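Local coordinates for endoglucanase A (Clostridium acetobutylicum, PDB 3IK2), which probably hydrolyses internal beta-1,4-glucosidic bonds in cellulose and related glucans, as a family 44 glycoside hydrolase with a TIM-like barrel, at residues 1-9 with 452-462. Sequence-based numbering, arbitrary orientation.
Sequences MDVNVNIDT and DSINFNFNVSS
From D2 with N455 to D8 with S461, the two segments run as neighbouring parallel beta-strands, their axes 4.5 Å apart at closest approach and 13° from aligned. They sit within the mixed sheet of the beta-sandwich domain that accompanies the catalytic barrel, so the N-terminus is built into a domain otherwise formed by the C-terminal part of the chain. V3, V5 and I7 each use both N and O toward 454-461: V5 N binds N457 O, and V5 O takes N459 N. The intervening N4, N6 and D8 turn their backbones the other way, N6 and D8 to D420 and K418 of strand 415-421 and N4 to S422 just beyond it.

One face of the sheet is polar. D2 has CG beside its own backbone N (chi1 -70°), which swings OD1 across to N455 ND2, 3.0 Å away; the bond lies near the amide plane, although carboxylate and amide are turned 79° apart. Along the same face N457 ND2 reaches N4 OD1 weakly at 3.4 Å. N459 ND2 comes within 2.7 Å of N6 OD1, but the bond is bent and weak.

The opposite face is apolar and packs against strands 427-433 and 440-447. V5 CG2 meets the F456 ring at its edge, 3.7 Å from CD1, while V5 CB is 3.7 Å from F458 CD1. I454 CG2 sits over the centre of one F456 face and is pressed by V3 CG2 at a tight 3.3 Å.

Where the strands end, T9 OG1 and S462 OG share a 2.8 Å hydrogen bond; T9 OG1 also bonds to a glycerol, probably from the crystallisation liquor, and S462 OG bonds to K464 N.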
# COMPACT_ATOMS: atom_id res chain seq x y z
N MET A 1 -30.61 -6.71 14.08
CA MET A 1 -30.72 -7.85 13.10
C MET A 1 -29.82 -8.98 13.57
O MET A 1 -28.96 -8.77 14.43
CB MET A 1 -30.36 -7.39 11.67
CG MET A 1 -28.86 -7.15 11.41
SD MET A 1 -28.42 -6.20 9.90
CE MET A 1 -28.78 -4.53 10.44
N ASP A 2 -30.03 -10.18 13.06
CA ASP A 2 -29.18 -11.30 13.43
C ASP A 2 -28.34 -11.67 12.24
O ASP A 2 -28.83 -11.71 11.10
CB ASP A 2 -30.02 -12.49 13.87
CG ASP A 2 -30.72 -12.28 15.21
OD1 ASP A 2 -30.67 -11.17 15.80
OD2 ASP A 2 -31.33 -13.25 15.69
N VAL A 3 -27.07 -11.94 12.50
CA VAL A 3 -26.14 -12.31 11.46
C VAL A 3 -25.40 -13.55 11.97
O VAL A 3 -24.93 -13.56 13.11
CB VAL A 3 -25.16 -11.10 11.17
CG1 VAL A 3 -23.97 -11.52 10.29
CG2 VAL A 3 -25.93 -9.91 10.57
N ASN A 4 -25.31 -14.59 11.15
CA ASN A 4 -24.53 -15.78 11.49
C ASN A 4 -23.11 -15.66 10.99
O ASN A 4 -22.88 -15.18 9.89
CB ASN A 4 -25.17 -17.06 10.93
CG ASN A 4 -26.62 -17.25 11.40
OD1 ASN A 4 -26.93 -17.07 12.59
ND2 ASN A 4 -27.53 -17.60 10.46
N VAL A 5 -22.15 -16.10 11.80
CA VAL A 5 -20.75 -16.14 11.40
C VAL A 5 -20.22 -17.53 11.65
O VAL A 5 -20.10 -17.96 12.80
CB VAL A 5 -19.90 -15.14 12.20
CG1 VAL A 5 -18.39 -15.17 11.72
CG2 VAL A 5 -20.53 -13.74 12.13
N ASN A 6 -19.86 -18.18 10.55
CA ASN A 6 -19.33 -19.53 10.55
C ASN A 6 -17.82 -19.53 10.32
O ASN A 6 -17.33 -19.21 9.21
CB ASN A 6 -20.05 -20.36 9.48
CG ASN A 6 -21.55 -20.52 9.78
OD1 ASN A 6 -21.97 -20.59 10.93
ND2 ASN A 6 -22.35 -20.59 8.73
N ILE A 7 -17.09 -19.88 11.37
CA ILE A 7 -15.63 -19.97 11.31
C ILE A 7 -15.18 -21.44 11.25
O ILE A 7 -15.70 -22.29 11.98
CB ILE A 7 -14.96 -19.17 12.51
CG1 ILE A 7 -15.37 -17.69 12.45
CG2 ILE A 7 -13.44 -19.27 12.50
CD1 ILE A 7 -15.24 -16.93 13.76
N ASP A 8 -14.24 -21.74 10.37
CA ASP A 8 -13.59 -23.04 10.37
C ASP A 8 -12.08 -22.86 10.38
O ASP A 8 -11.51 -22.47 9.38
CB ASP A 8 -14.02 -23.85 9.14
CG ASP A 8 -13.46 -25.28 9.13
OD1 ASP A 8 -13.97 -26.10 8.34
OD2 ASP A 8 -12.52 -25.59 9.91
N THR A 9 -11.42 -23.16 11.50
CA THR A 9 -9.97 -22.92 11.62
C THR A 9 -9.11 -23.91 10.82
O THR A 9 -7.89 -23.77 10.77
CB THR A 9 -9.48 -22.87 13.10
OG1 THR A 9 -9.69 -24.15 13.71
CG2 THR A 9 -10.23 -21.79 13.89
N ASP A 452 -28.61 0.39 13.03
CA ASP A 452 -29.08 -0.83 13.69
C ASP A 452 -27.95 -1.64 14.32
O ASP A 452 -26.83 -1.65 13.83
CB ASP A 452 -29.80 -1.73 12.68
CG ASP A 452 -31.00 -1.05 12.03
OD1 ASP A 452 -31.51 -0.04 12.57
OD2 ASP A 452 -31.42 -1.54 10.95
N SER A 453 -28.24 -2.33 15.41
CA SER A 453 -27.24 -3.15 16.06
C SER A 453 -27.33 -4.55 15.44
O SER A 453 -28.34 -4.89 14.80
CB SER A 453 -27.44 -3.16 17.59
OG SER A 453 -28.70 -3.76 17.90
N ILE A 454 -26.26 -5.31 15.54
CA ILE A 454 -26.27 -6.66 15.04
C ILE A 454 -25.97 -7.66 16.15
O ILE A 454 -24.98 -7.53 16.88
CB ILE A 454 -25.24 -6.92 13.86
CG1 ILE A 454 -25.48 -6.00 12.66
CG2 ILE A 454 -25.38 -8.36 13.38
CD1 ILE A 454 -24.39 -6.15 11.55
N ASN A 455 -26.84 -8.65 16.25
CA ASN A 455 -26.58 -9.84 17.03
C ASN A 455 -25.81 -10.83 16.20
O ASN A 455 -26.33 -11.39 15.23
CB ASN A 455 -27.89 -10.47 17.52
CG ASN A 455 -28.67 -9.53 18.41
OD1 ASN A 455 -28.15 -9.04 19.43
ND2 ASN A 455 -29.92 -9.22 18.01
N PHE A 456 -24.56 -11.03 16.55
CA PHE A 456 -23.73 -11.94 15.81
C PHE A 456 -23.79 -13.26 16.52
O PHE A 456 -23.47 -13.34 17.70
CB PHE A 456 -22.28 -11.44 15.72
CG PHE A 456 -22.08 -10.32 14.76
CD1 PHE A 456 -21.87 -10.58 13.40
CD2 PHE A 456 -22.04 -9.00 15.22
CE1 PHE A 456 -21.66 -9.54 12.50
CE2 PHE A 456 -21.82 -7.95 14.31
CZ PHE A 456 -21.63 -8.22 12.96
N ASN A 457 -24.18 -14.28 15.79
CA ASN A 457 -24.20 -15.64 16.27
C ASN A 457 -23.01 -16.37 15.66
O ASN A 457 -22.97 -16.58 14.45
CB ASN A 457 -25.55 -16.29 15.90
CG ASN A 457 -26.73 -15.39 16.25
OD1 ASN A 457 -26.84 -14.90 17.38
ND2 ASN A 457 -27.62 -15.15 15.28
N PHE A 458 -22.03 -16.72 16.49
CA PHE A 458 -20.78 -17.27 16.02
C PHE A 458 -20.77 -18.76 16.15
O PHE A 458 -21.07 -19.30 17.22
CB PHE A 458 -19.57 -16.72 16.81
CG PHE A 458 -19.31 -15.24 16.59
CD1 PHE A 458 -18.43 -14.81 15.60
CD2 PHE A 458 -19.93 -14.28 17.41
CE1 PHE A 458 -18.19 -13.44 15.39
CE2 PHE A 458 -19.70 -12.92 17.22
CZ PHE A 458 -18.83 -12.49 16.20
N ASN A 459 -20.34 -19.42 15.08
CA ASN A 459 -20.14 -20.86 15.09
C ASN A 459 -18.72 -21.18 14.69
O ASN A 459 -18.38 -21.12 13.51
CB ASN A 459 -21.11 -21.54 14.12
CG ASN A 459 -22.52 -21.00 14.25
OD1 ASN A 459 -23.27 -21.43 15.14
ND2 ASN A 459 -22.90 -20.03 13.37
N VAL A 460 -17.90 -21.53 15.67
CA VAL A 460 -16.51 -21.84 15.42
C VAL A 460 -16.33 -23.36 15.28
O VAL A 460 -16.48 -24.12 16.24
CB VAL A 460 -15.59 -21.27 16.51
CG1 VAL A 460 -14.16 -21.55 16.19
CG2 VAL A 460 -15.83 -19.77 16.67
N SER A 461 -16.03 -23.79 14.06
CA SER A 461 -15.64 -25.18 13.82
C SER A 461 -14.11 -25.31 13.97
O SER A 461 -13.35 -24.77 13.18
CB SER A 461 -16.12 -25.64 12.44
OG SER A 461 -15.66 -26.94 12.15
N SER A 462 -13.68 -26.02 15.01
CA SER A 462 -12.27 -26.14 15.36
C SER A 462 -12.06 -27.33 16.30
O SER A 462 -12.98 -27.72 17.02
CB SER A 462 -11.78 -24.86 16.07
OG SER A 462 -10.39 -24.94 16.34
O HOH W 1 -12.54 -28.14 11.61